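PDB 6CSJ: glycerol dehydrogenase from Bacillus coagulans, which probably catalyses the NAD-dependent oxidation of glycerol and related polyols, here as a double mutant with acquired D-lactate dehydrogenase activity. Local coordinates for residues Gln282-Asp287 with Ile352-Ser357; Glu327-Glu332 with Asp346-Ala351. The protein carries 2 engineered substitutions. All blocks are in the same frame, centred on the assembly; numbering follows the deposited sequence.

Contact 1: residues Gln282-Asp287 with Ile352-Ser357; sequences QLILED and IVTADS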
# COMPACT_ATOMS: atom_id res chain seq x y z
N GLN A 282 -5.06 -10.80 -13.64
CA GLN A 282 -6.50 -10.66 -13.40
C GLN A 282 -7.24 -10.34 -14.69
O GLN A 282 -8.30 -10.91 -14.96
CB GLN A 282 -6.86 -9.63 -12.33
CG GLN A 282 -8.38 -9.61 -12.09
CD GLN A 282 -8.84 -8.74 -10.95
OE1 GLN A 282 -8.26 -8.75 -9.87
NE2 GLN A 282 -9.93 -8.00 -11.18
N LEU A 283 -6.68 -9.45 -15.51
CA LEU A 283 -7.33 -9.05 -16.76
C LEU A 283 -7.47 -10.21 -17.76
O LEU A 283 -8.48 -10.30 -18.46
CB LEU A 283 -6.60 -7.85 -17.40
CG LEU A 283 -6.59 -6.55 -16.60
CD1 LEU A 283 -5.76 -5.50 -17.32
CD2 LEU A 283 -7.98 -6.02 -16.34
N ILE A 284 -6.48 -11.09 -17.80
CA ILE A 284 -6.57 -12.33 -18.58
C ILE A 284 -7.66 -13.24 -17.99
O ILE A 284 -8.51 -13.75 -18.71
CB ILE A 284 -5.23 -13.10 -18.63
CG1 ILE A 284 -4.09 -12.22 -19.20
CG2 ILE A 284 -5.37 -14.37 -19.45
CD1 ILE A 284 -4.35 -11.63 -20.55
N LEU A 285 -7.62 -13.42 -16.67
CA LEU A 285 -8.57 -14.28 -15.95
C LEU A 285 -10.03 -13.89 -16.22
O LEU A 285 -10.86 -14.74 -16.55
CB LEU A 285 -8.26 -14.27 -14.45
CG LEU A 285 -9.15 -15.10 -13.51
CD1 LEU A 285 -9.09 -16.58 -13.83
CD2 LEU A 285 -8.73 -14.84 -12.07
N GLU A 286 -10.34 -12.60 -16.08
CA GLU A 286 -11.70 -12.08 -16.37
C GLU A 286 -11.92 -11.82 -17.87
O GLU A 286 -13.02 -11.48 -18.29
CB GLU A 286 -12.04 -10.82 -15.54
CG GLU A 286 -11.17 -9.58 -15.75
CD GLU A 286 -11.66 -8.37 -14.94
OE1 GLU A 286 -12.61 -7.71 -15.41
OE2 GLU A 286 -11.12 -8.02 -13.85
N ASP A 287 -10.86 -11.99 -18.66
CA ASP A 287 -10.85 -11.78 -20.11
C ASP A 287 -11.33 -10.38 -20.45
O ASP A 287 -12.25 -10.19 -21.26
CB ASP A 287 -11.65 -12.87 -20.82
CG ASP A 287 -11.51 -12.79 -22.35
OD1 ASP A 287 -10.38 -12.61 -22.85
OD2 ASP A 287 -12.54 -12.89 -23.06
N ILE A 352 -1.92 -16.68 -15.34
CA ILE A 352 -0.56 -16.25 -15.03
C ILE A 352 0.38 -16.45 -16.22
O ILE A 352 1.08 -15.52 -16.64
CB ILE A 352 -0.02 -16.94 -13.74
CG1 ILE A 352 -0.80 -16.41 -12.53
CG2 ILE A 352 1.48 -16.70 -13.54
CD1 ILE A 352 -0.71 -17.28 -11.29
N VAL A 353 0.38 -17.66 -16.78
CA VAL A 353 1.29 -17.98 -17.88
C VAL A 353 0.90 -17.18 -19.13
O VAL A 353 1.77 -16.71 -19.87
CB VAL A 353 1.32 -19.50 -18.17
CG1 VAL A 353 2.13 -19.82 -19.43
CG2 VAL A 353 1.91 -20.23 -16.98
N THR A 354 -0.40 -17.00 -19.34
CA THR A 354 -0.89 -16.22 -20.48
C THR A 354 -0.62 -14.72 -20.29
O THR A 354 -0.31 -14.02 -21.27
CB THR A 354 -2.38 -16.52 -20.77
OG1 THR A 354 -2.53 -17.94 -21.00
CG2 THR A 354 -2.89 -15.75 -21.99
N ALA A 355 -0.71 -14.23 -19.06
CA ALA A 355 -0.30 -12.85 -18.76
C ALA A 355 1.16 -12.61 -19.15
O ALA A 355 1.50 -11.60 -19.77
CB ALA A 355 -0.53 -12.52 -17.30
N ASP A 356 2.02 -13.57 -18.77
CA ASP A 356 3.43 -13.56 -19.18
C ASP A 356 3.59 -13.58 -20.70
O ASP A 356 4.40 -12.81 -21.23
CB ASP A 356 4.18 -14.73 -18.51
CG ASP A 356 5.62 -14.82 -18.96
OD1 ASP A 356 6.47 -14.05 -18.46
OD2 ASP A 356 5.91 -15.66 -19.84
N SER A 357 2.82 -14.41 -21.41
CA SER A 357 2.85 -14.44 -22.89
C SER A 357 2.38 -13.12 -23.50
O SER A 357 3.00 -12.63 -24.44
CB SER A 357 2.01 -15.60 -23.46
OG SER A 357 2.35 -16.86 -22.89
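Thr354 meets Ile284 through its methyl: Thr354 CG2 lies 3.8 Å from Ile284 CG2, and the two branched side chains run at a slant to each other. With chi1 at -57° Thr354 CG2 lies anti to the backbone N and faces Ile284, while Thr354 OG1, beside the backbone N, hydrogen-bonds Ala350 O one turn back. One residue on, Ala355 gives Ile284 both backbone and methyl to rest on. The other branch of the isoleucine does this work, Ile284 CG1 standing 3.9 Å from Ala355 CA and 4.0 Å from Ala355 CB. Ile284 thus straddles two successive residues of helix 345-365, and Ala355, small and buried, lets the backbones come as near as 6.3 Å between Ile284 CA and Ala355 CA. Cutting Ile284 back to an alanine removes both branches and is likely to open a gap beside Thr354 CG2 and the Ala355 backbone. One residue further on, Asp356 OD1 ties helix 345-365 to Leu309 N. Just past Ile284 its own helix closes in a Schellman motif at Asp287. This is helix-helix packing near a helix C-terminus, in the all-helical C-terminal domain of the iron-containing alcohol dehydrogenase fold.

Contact 2: residues Glu327-Glu332 with Asp346-Ala351; sequences ELSCAE and DLVYAA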
# COMPACT_ATOMS: atom_id res chain seq x y z
N GLU A 327 -1.91 -22.56 -6.86
CA GLU A 327 -2.53 -23.22 -5.69
C GLU A 327 -2.56 -22.29 -4.48
O GLU A 327 -3.61 -22.14 -3.85
CB GLU A 327 -1.84 -24.55 -5.35
CG GLU A 327 -2.55 -25.78 -5.93
CD GLU A 327 -1.61 -26.77 -6.62
OE1 GLU A 327 -0.53 -27.07 -6.06
OE2 GLU A 327 -1.97 -27.23 -7.73
N LEU A 328 -1.43 -21.63 -4.20
CA LEU A 328 -1.38 -20.67 -3.09
C LEU A 328 -2.31 -19.48 -3.32
O LEU A 328 -2.94 -18.99 -2.36
CB LEU A 328 0.06 -20.22 -2.81
CG LEU A 328 0.33 -19.35 -1.56
CD1 LEU A 328 -0.23 -19.93 -0.27
CD2 LEU A 328 1.83 -19.14 -1.42
N SER A 329 -2.42 -19.02 -4.57
CA SER A 329 -3.35 -17.93 -4.92
C SER A 329 -4.81 -18.30 -4.64
O SER A 329 -5.61 -17.42 -4.33
CB SER A 329 -3.22 -17.53 -6.39
OG SER A 329 -1.89 -17.18 -6.74
N CYS A 330 -5.14 -19.59 -4.76
CA CYS A 330 -6.49 -20.12 -4.54
C CYS A 330 -6.74 -20.74 -3.15
O CYS A 330 -7.77 -21.40 -2.96
CB CYS A 330 -6.82 -21.15 -5.62
SG CYS A 330 -6.79 -20.46 -7.30
N ALA A 331 -5.84 -20.53 -2.18
CA ALA A 331 -6.03 -21.03 -0.81
C ALA A 331 -7.35 -20.58 -0.21
O ALA A 331 -7.83 -19.52 -0.55
CB ALA A 331 -4.88 -20.59 0.10
N GLU A 332 -7.87 -21.36 0.74
CA GLU A 332 -9.22 -21.14 1.30
C GLU A 332 -9.85 -19.75 1.41
O GLU A 332 -10.83 -19.50 0.70
CB GLU A 332 -9.40 -21.88 2.65
CG GLU A 332 -10.83 -22.12 3.06
CD GLU A 332 -11.05 -23.36 3.95
OE1 GLU A 332 -10.84 -24.47 3.42
OE2 GLU A 332 -11.42 -23.20 5.13
N ASP A 346 -6.18 -24.42 -12.01
CA ASP A 346 -5.94 -24.53 -13.47
C ASP A 346 -6.20 -23.22 -14.19
O ASP A 346 -5.44 -22.83 -15.05
CB ASP A 346 -6.82 -25.62 -14.10
CG ASP A 346 -6.30 -27.02 -13.89
OD1 ASP A 346 -5.26 -27.21 -13.23
OD2 ASP A 346 -6.96 -27.96 -14.37
N LEU A 347 -7.30 -22.56 -13.83
CA LEU A 347 -7.72 -21.31 -14.45
C LEU A 347 -6.74 -20.17 -14.11
O LEU A 347 -6.39 -19.36 -14.98
CB LEU A 347 -9.14 -20.96 -14.01
CG LEU A 347 -10.06 -20.12 -14.89
CD1 LEU A 347 -10.23 -20.65 -16.32
CD2 LEU A 347 -11.44 -20.08 -14.21
N VAL A 348 -6.28 -20.14 -12.85
CA VAL A 348 -5.31 -19.15 -12.39
C VAL A 348 -3.91 -19.41 -12.99
O VAL A 348 -3.22 -18.47 -13.38
CB VAL A 348 -5.25 -19.07 -10.85
CG1 VAL A 348 -4.17 -18.09 -10.38
CG2 VAL A 348 -6.62 -18.67 -10.30
N TYR A 349 -3.50 -20.68 -13.06
CA TYR A 349 -2.30 -21.07 -13.79
C TYR A 349 -2.33 -20.55 -15.23
O TYR A 349 -1.35 -19.95 -15.72
CB TYR A 349 -2.14 -22.59 -13.79
CG TYR A 349 -0.88 -23.08 -14.50
CD1 TYR A 349 0.34 -23.09 -13.86
CD2 TYR A 349 -0.94 -23.52 -15.82
CE1 TYR A 349 1.49 -23.53 -14.51
CE2 TYR A 349 0.20 -23.96 -16.48
CZ TYR A 349 1.41 -23.97 -15.82
OH TYR A 349 2.53 -24.38 -16.49
N ALA A 350 -3.47 -20.77 -15.91
CA ALA A 350 -3.66 -20.31 -17.28
C ALA A 350 -3.56 -18.78 -17.40
O ALA A 350 -2.92 -18.27 -18.33
CB ALA A 350 -4.99 -20.79 -17.83
N ALA A 351 -4.18 -18.07 -16.46
CA ALA A 351 -4.11 -16.60 -16.42
C ALA A 351 -2.67 -16.06 -16.23
O ALA A 351 -2.27 -15.11 -16.91
CB ALA A 351 -5.03 -16.05 -15.35
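A small, buried apolar contact sets Val348, near the start of helix 345-365, against Ser329 and Cys330, where helix 319-329 comes to its end. It covers 102 Å² in all, and about half of that belongs to Val348. The CB of Val348 is directed at the other segment, and its two methyls divide between the two neighbours. Val348 CG2 goes to the cysteine, 3.5 Å from Cys330 SG, a close approach for a sulfur and a methyl, with Val348 CB standing behind it at 4.1 Å from the same Cys330 SG. Val348 CG1 lies anti to the backbone N (chi1 176°), and that torsion carries it to the serine, 4.1 Å from Ser329 CB.

The serine offers carbon rather than oxygen to the valine. With chi1 at -55°, Ser329 OG is beside its own backbone N and hydrogen-bonds Val325 O one turn earlier, with Ala255 O as a weak second acceptor for the same hydroxyl. The hydroxyl is therefore satisfied although the residue is buried. Cys330 is the first residue to leave helical geometry, and its sulfur meets Val348 at that point; its carbonyl oxygen is held by the hydroxyl of Tyr337.

Charge stays at the edge of this contact. Asp346 OD1 pairs with Arg323, which also lies in a cation-pi contact with Tyr349, and this gives the two helices a second tie beside the apolar one. Ile256 of helix 252-259 touches both Ser329 and Val348, while Ile336 and Val343, from the loop between the two helices, close in on Val348. On another face of helix 345-365, Leu347 and Ala351 lean on Leu285 of helix 271-285, with the parallel sheet belonging to a separate part of the fold.

Overall arrangement
Both contacts draw on helix 345-365, using successive parts of it, and their centres lie 12 Å apart. Contact 2 is the fully buried one, whereas contact 1 is only partly buried, with Thr354 and Ile284 toward the outside. Each rests on apolar touches without polar bonds between its segments, but contact 1 sets the two branches of an isoleucine against a threonine methyl and an alanine, and contact 2 adds a sulfur. Ile284 CG2 also lies 4.0 Å from Ala351 CA, so the isoleucine of contact 1 reaches the helix 345-365 segment of contact 2. In the chain, contact 2 is nested inside the loop that contact 1 closes: helix 319-329 is brought to the same helix that helix 271-285 already meets.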